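Local coordinates for protein fasciclin-1 (Drosophila melanogaster, PDB 1O70) that acts as a neural cell adhesion molecule, a glycoprotein of repeated FAS1 domains, of which the third and fourth form this chain, at residues L51-E56 with N78-K83; K90-N95 with S120-T125. One frame throughout, in Å; residues are numbered along the deposited sequence.

Contact 1: L51-E56 with N78-K83; sequences LAPSNE and NMHIIK. With SO4 (sulfate ion), chain D.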
# COMPACT_ATOMS: atom_id res chain seq x y z
N LEU A 51 -7.70 -5.61 14.34
CA LEU A 51 -6.46 -4.89 14.59
C LEU A 51 -6.95 -3.60 15.19
O LEU A 51 -7.40 -2.70 14.48
CB LEU A 51 -5.69 -4.61 13.29
CG LEU A 51 -5.25 -5.82 12.45
CD1 LEU A 51 -4.28 -5.36 11.36
CD2 LEU A 51 -4.54 -6.86 13.34
N ALA A 52 -6.90 -3.50 16.52
CA ALA A 52 -7.38 -2.32 17.21
C ALA A 52 -6.27 -1.31 17.46
O ALA A 52 -5.31 -1.59 18.18
CB ALA A 52 -8.04 -2.71 18.52
N PRO A 53 -6.39 -0.12 16.86
CA PRO A 53 -5.38 0.93 17.05
C PRO A 53 -5.36 1.34 18.52
O PRO A 53 -6.41 1.38 19.16
CB PRO A 53 -5.89 2.08 16.18
CG PRO A 53 -6.69 1.39 15.13
CD PRO A 53 -7.40 0.30 15.88
N SER A 54 -4.18 1.63 19.05
CA SER A 54 -4.06 2.06 20.44
C SER A 54 -4.78 3.40 20.57
O SER A 54 -5.03 4.06 19.56
CB SER A 54 -2.60 2.27 20.82
OG SER A 54 -2.08 3.37 20.10
N ASN A 55 -5.11 3.80 21.79
CA ASN A 55 -5.79 5.07 22.00
C ASN A 55 -4.91 6.22 21.55
O ASN A 55 -5.40 7.24 21.08
CB ASN A 55 -6.14 5.24 23.48
CG ASN A 55 -6.77 4.01 24.06
OD1 ASN A 55 -6.10 3.00 24.30
ND2 ASN A 55 -8.08 4.07 24.29
N GLU A 56 -3.60 6.03 21.71
CA GLU A 56 -2.64 7.04 21.32
C GLU A 56 -2.63 7.14 19.79
O GLU A 56 -2.35 8.19 19.23
CB GLU A 56 -1.25 6.65 21.82
CG GLU A 56 -0.19 7.72 21.63
CD GLU A 56 1.17 7.29 22.16
OE1 GLU A 56 1.25 6.87 23.34
OE2 GLU A 56 2.16 7.37 21.38
N ASN A 78 -13.50 -0.96 8.61
CA ASN A 78 -13.56 -2.26 7.94
C ASN A 78 -12.23 -2.89 7.57
O ASN A 78 -12.13 -4.12 7.56
CB ASN A 78 -14.42 -2.17 6.69
CG ASN A 78 -15.86 -1.86 7.00
OD1 ASN A 78 -16.40 -2.31 8.01
ND2 ASN A 78 -16.50 -1.10 6.13
N MET A 79 -11.22 -2.09 7.26
CA MET A 79 -9.94 -2.67 6.88
C MET A 79 -9.14 -3.15 8.10
O MET A 79 -8.12 -3.81 7.95
CB MET A 79 -9.11 -1.69 6.04
CG MET A 79 -8.70 -0.42 6.72
SD MET A 79 -7.60 0.60 5.69
CE MET A 79 -8.76 1.25 4.46
N HIS A 80 -9.62 -2.82 9.30
CA HIS A 80 -8.96 -3.26 10.53
C HIS A 80 -9.58 -4.59 10.95
O HIS A 80 -9.20 -5.16 11.97
CB HIS A 80 -9.16 -2.27 11.67
CG HIS A 80 -8.30 -1.05 11.58
ND1 HIS A 80 -8.64 0.06 10.84
CD2 HIS A 80 -7.12 -0.75 12.19
CE1 HIS A 80 -7.72 1.00 11.00
NE2 HIS A 80 -6.79 0.53 11.81
N ILE A 81 -10.54 -5.09 10.16
CA ILE A 81 -11.24 -6.34 10.48
C ILE A 81 -10.96 -7.49 9.50
O ILE A 81 -11.53 -7.56 8.41
CB ILE A 81 -12.77 -6.12 10.54
CG1 ILE A 81 -13.11 -4.97 11.48
CG2 ILE A 81 -13.45 -7.38 11.03
CD1 ILE A 81 -14.57 -4.53 11.39
N ILE A 82 -10.10 -8.40 9.94
CA ILE A 82 -9.70 -9.56 9.15
C ILE A 82 -10.70 -10.72 9.21
O ILE A 82 -10.97 -11.27 10.28
CB ILE A 82 -8.33 -10.07 9.63
CG1 ILE A 82 -7.29 -8.97 9.43
CG2 ILE A 82 -7.97 -11.34 8.89
CD1 ILE A 82 -6.06 -9.14 10.26
N LYS A 83 -11.22 -11.11 8.05
CA LYS A 83 -12.17 -12.20 7.98
C LYS A 83 -11.46 -13.54 8.16
O LYS A 83 -11.46 -14.38 7.25
CB LYS A 83 -12.91 -12.15 6.63
CG LYS A 83 -13.77 -10.90 6.47
CD LYS A 83 -13.83 -10.41 5.03
CE LYS A 83 -14.55 -11.39 4.13
NZ LYS A 83 -14.50 -10.97 2.70
S SO4 D . -10.28 8.35 24.43
O1 SO4 D . -9.37 7.25 24.04
O2 SO4 D . -9.80 8.99 25.67
O3 SO4 D . -10.34 9.34 23.34
O4 SO4 D . -11.64 7.81 24.65
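The first torsion of His80 (chi1 -77°) sets its imidazole beside its own backbone N and away from its carbonyl carbon, which lays the ring along the strand end 51-53 and brings it against Leu51 and Pro53. Leu51 makes the same choice (chi1 -61°), carrying its branched end towards Ile82. The example shows how one residue between a helix and a strand can serve a neighbouring strand with both its backbone and its side chain. From the backbone, the carbonyl O of His80 accepts a hydrogen bond from Leu51 N at 2.8 Å, nearly straight at the hydrogen (167°). From the side chain, the ring turns an edge to the carbonyl of Leu51, whose O lies near the ring plane beside CD2. Further along, Pro53 and His80 approach head-on: the proline CG is 3.4 Å from NE2, and its CD is 3.8 Å from CD2. ND1 is hydrogen-bonded to the carbonyl of Ile76, one turn back in helix 70-79, which helps fix the rotation of the buried ring. Beside the backbone bond, Leu51 and Ile82 cross obliquely, with CG and CD2 of the leucine both near CD1 of the isoleucine; CG and CD1 are 4.1 Å apart. Past the strand, Ser54 N-caps helix 55-60 through Ala57 N, and Asn55 ND2 makes a weak bond to a sulfate, probably from the crystallisation liquor, that is also hydrogen-bonded to Arg25 and Lys26. Helix 21-33 covers the histidine and proline with Phe27, strand 145-150 pairs with Ala52 and Ser54, and Ile82 pairs with Thr49, making strand 81-82 an edge strand of the mixed sheet, antiparallel to 48-53, directly after helix 70-79.

Contact 2: K90-N95 with S120-T125; sequences KIRQKN and SDTVIT. With NAG (2-acetamido-2-deoxy-beta-D-glucopyranose), chain B.
Arg92 and Thr122 reach out to each other, the one from helix 88-94 and the other from just before strand 123-128. NH2 of Arg92 meets OG1 of Thr122 at the edge of the guanidinium, near its plane, at 3.2 Å; the bend at the hydrogen (131°) makes this a weak bond. Each atom has another partner: NH2 also donates to the carbonyl of Gly117, and OG1 is hydrogen-bonded to the carbonyl of Gly119. Thr122 adds its methyl, CG2, which lies 3.6 Å from NH2. This is the loose side of the contact. Both residues are partly exposed, and Arg92 also touches a crystal neighbour, so its pose may owe something to the lattice. The inner side is more enclosed. Ile91 and Ile124 are buried and each starts towards the other segment, yet their side chains stop 5.0 Å short of it; Phe113 packs on the first and Val135 on the second, so the adjoining strands supply much of the burial. At the far end of the strand segment, Thr125 has OG1 set between its backbone N and carbonyl carbon (chi1 56°), where it accepts a hydrogen bond of 2.8 Å from N2 of an N-acetylglucosamine. This sugar is part of a glycan attached to the protein itself, with Asn132, an experimentally established N-glycosylation site, among its neighbours; it is also hydrogen-bonded to Ser167 O. Helix 88-94 thus packs beside strands 110-116 and 123-128 of the seven-stranded mixed sheet, as part of the FAS1 domain, whose sheet has the strand order 2-1-7-6-5-4-3.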
# COMPACT_ATOMS: atom_id res chain seq x y z
N LYS A 90 0.07 -18.20 13.39
CA LYS A 90 -0.55 -18.40 12.09
C LYS A 90 0.02 -17.40 11.06
O LYS A 90 0.25 -17.76 9.91
CB LYS A 90 -2.07 -18.26 12.19
CG LYS A 90 -2.83 -18.63 10.92
CD LYS A 90 -2.71 -20.11 10.60
CE LYS A 90 -3.25 -20.45 9.22
NZ LYS A 90 -3.07 -21.91 8.93
N ILE A 91 0.26 -16.17 11.49
CA ILE A 91 0.81 -15.15 10.61
C ILE A 91 2.20 -15.57 10.16
O ILE A 91 2.53 -15.49 8.97
CB ILE A 91 0.86 -13.76 11.31
CG1 ILE A 91 -0.54 -13.32 11.70
CG2 ILE A 91 1.47 -12.72 10.38
CD1 ILE A 91 -0.58 -12.06 12.53
N ARG A 92 3.03 -16.02 11.10
CA ARG A 92 4.38 -16.48 10.77
C ARG A 92 4.32 -17.55 9.69
O ARG A 92 5.02 -17.47 8.68
CB ARG A 92 5.08 -17.10 11.98
CG ARG A 92 5.94 -16.15 12.78
CD ARG A 92 7.24 -16.83 13.20
NE ARG A 92 8.01 -16.00 14.12
CZ ARG A 92 7.65 -15.75 15.38
NH1 ARG A 92 6.54 -16.29 15.86
NH2 ARG A 92 8.39 -14.96 16.13
N GLN A 93 3.50 -18.56 9.93
CA GLN A 93 3.34 -19.68 9.01
C GLN A 93 2.89 -19.28 7.62
O GLN A 93 3.46 -19.73 6.63
CB GLN A 93 2.34 -20.69 9.58
CG GLN A 93 2.77 -21.28 10.90
CD GLN A 93 1.76 -22.26 11.45
OE1 GLN A 93 1.40 -23.23 10.78
NE2 GLN A 93 1.30 -22.02 12.68
N LYS A 94 1.86 -18.44 7.55
CA LYS A 94 1.34 -18.01 6.26
C LYS A 94 2.36 -17.23 5.44
O LYS A 94 2.29 -17.23 4.21
CB LYS A 94 0.08 -17.16 6.45
CG LYS A 94 -1.08 -17.92 7.08
CD LYS A 94 -2.38 -17.15 6.92
CE LYS A 94 -2.82 -17.10 5.46
NZ LYS A 94 -4.04 -16.29 5.25
N ASN A 95 3.31 -16.58 6.10
CA ASN A 95 4.32 -15.82 5.38
C ASN A 95 5.61 -16.60 5.16
O ASN A 95 6.61 -16.05 4.73
CB ASN A 95 4.64 -14.50 6.10
CG ASN A 95 3.58 -13.45 5.89
OD1 ASN A 95 2.81 -13.50 4.94
ND2 ASN A 95 3.54 -12.46 6.78
N SER A 120 10.40 -12.97 23.10
CA SER A 120 10.07 -11.63 23.55
C SER A 120 10.69 -10.56 22.66
O SER A 120 10.50 -9.36 22.88
CB SER A 120 10.53 -11.45 24.99
OG SER A 120 9.95 -12.44 25.82
N ASP A 121 11.43 -10.99 21.65
CA ASP A 121 12.07 -10.05 20.75
C ASP A 121 11.31 -9.89 19.45
O ASP A 121 11.66 -9.08 18.59
CB ASP A 121 13.50 -10.49 20.46
CG ASP A 121 14.44 -10.11 21.57
OD1 ASP A 121 14.66 -8.89 21.75
OD2 ASP A 121 14.94 -11.02 22.27
N THR A 122 10.25 -10.68 19.31
CA THR A 122 9.42 -10.65 18.13
C THR A 122 8.89 -9.27 17.81
O THR A 122 8.44 -8.54 18.69
CB THR A 122 8.22 -11.60 18.26
OG1 THR A 122 8.69 -12.92 18.57
CG2 THR A 122 7.42 -11.63 16.97
N VAL A 123 8.98 -8.90 16.54
CA VAL A 123 8.48 -7.62 16.08
C VAL A 123 7.55 -7.90 14.92
O VAL A 123 7.95 -8.46 13.89
CB VAL A 123 9.60 -6.68 15.62
CG1 VAL A 123 9.01 -5.51 14.83
CG2 VAL A 123 10.34 -6.14 16.84
N ILE A 124 6.29 -7.53 15.11
CA ILE A 124 5.28 -7.74 14.08
C ILE A 124 4.76 -6.41 13.58
O ILE A 124 4.35 -5.55 14.36
CB ILE A 124 4.10 -8.52 14.62
CG1 ILE A 124 4.60 -9.83 15.25
CG2 ILE A 124 3.10 -8.81 13.50
CD1 ILE A 124 3.64 -10.42 16.27
N THR A 125 4.81 -6.23 12.27
CA THR A 125 4.30 -5.02 11.65
C THR A 125 3.28 -5.41 10.60
O THR A 125 3.27 -6.55 10.11
CB THR A 125 5.43 -4.17 10.99
OG1 THR A 125 6.15 -4.97 10.04
CG2 THR A 125 6.38 -3.63 12.07
C1 NAG B . 7.06 -1.53 8.23
C2 NAG B . 7.46 -2.80 7.49
C3 NAG B . 8.68 -3.41 8.19
C4 NAG B . 9.82 -2.38 8.30
C5 NAG B . 9.28 -1.09 8.95
C6 NAG B . 10.29 0.03 9.03
C7 NAG B . 5.81 -4.14 6.36
C8 NAG B . 4.69 -5.17 6.46
N2 NAG B . 6.37 -3.74 7.50
O3 NAG B . 9.10 -4.58 7.50
O4 NAG B . 10.86 -2.93 9.13
O5 NAG B . 8.14 -0.60 8.23
O6 NAG B . 10.87 0.28 7.75
O7 NAG B . 6.14 -3.69 5.27

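Overall arrangement
Contact 1 and contact 2 occur in series along the chain, the first closing before the second opens, and both lie in the third FAS1 repeat. Helix 88-94 is the next element after strand 81-82, so the segment that completes contact 1 is soon followed by the one that starts contact 2. Their centres are about 17 Å apart and their nearest atoms about 7 Å, without touching. Both reach the same mixed sheet: the buried contact 1 at one of its two outermost strands, 81-82, the surface contact 2 at strand 123-128. The glycan meets contact 2, hydrogen-bonded to Thr125, but an N-acetylglucosamine stays about 10 Å from the side chain of Leu51, so contact 1 has no part in holding it.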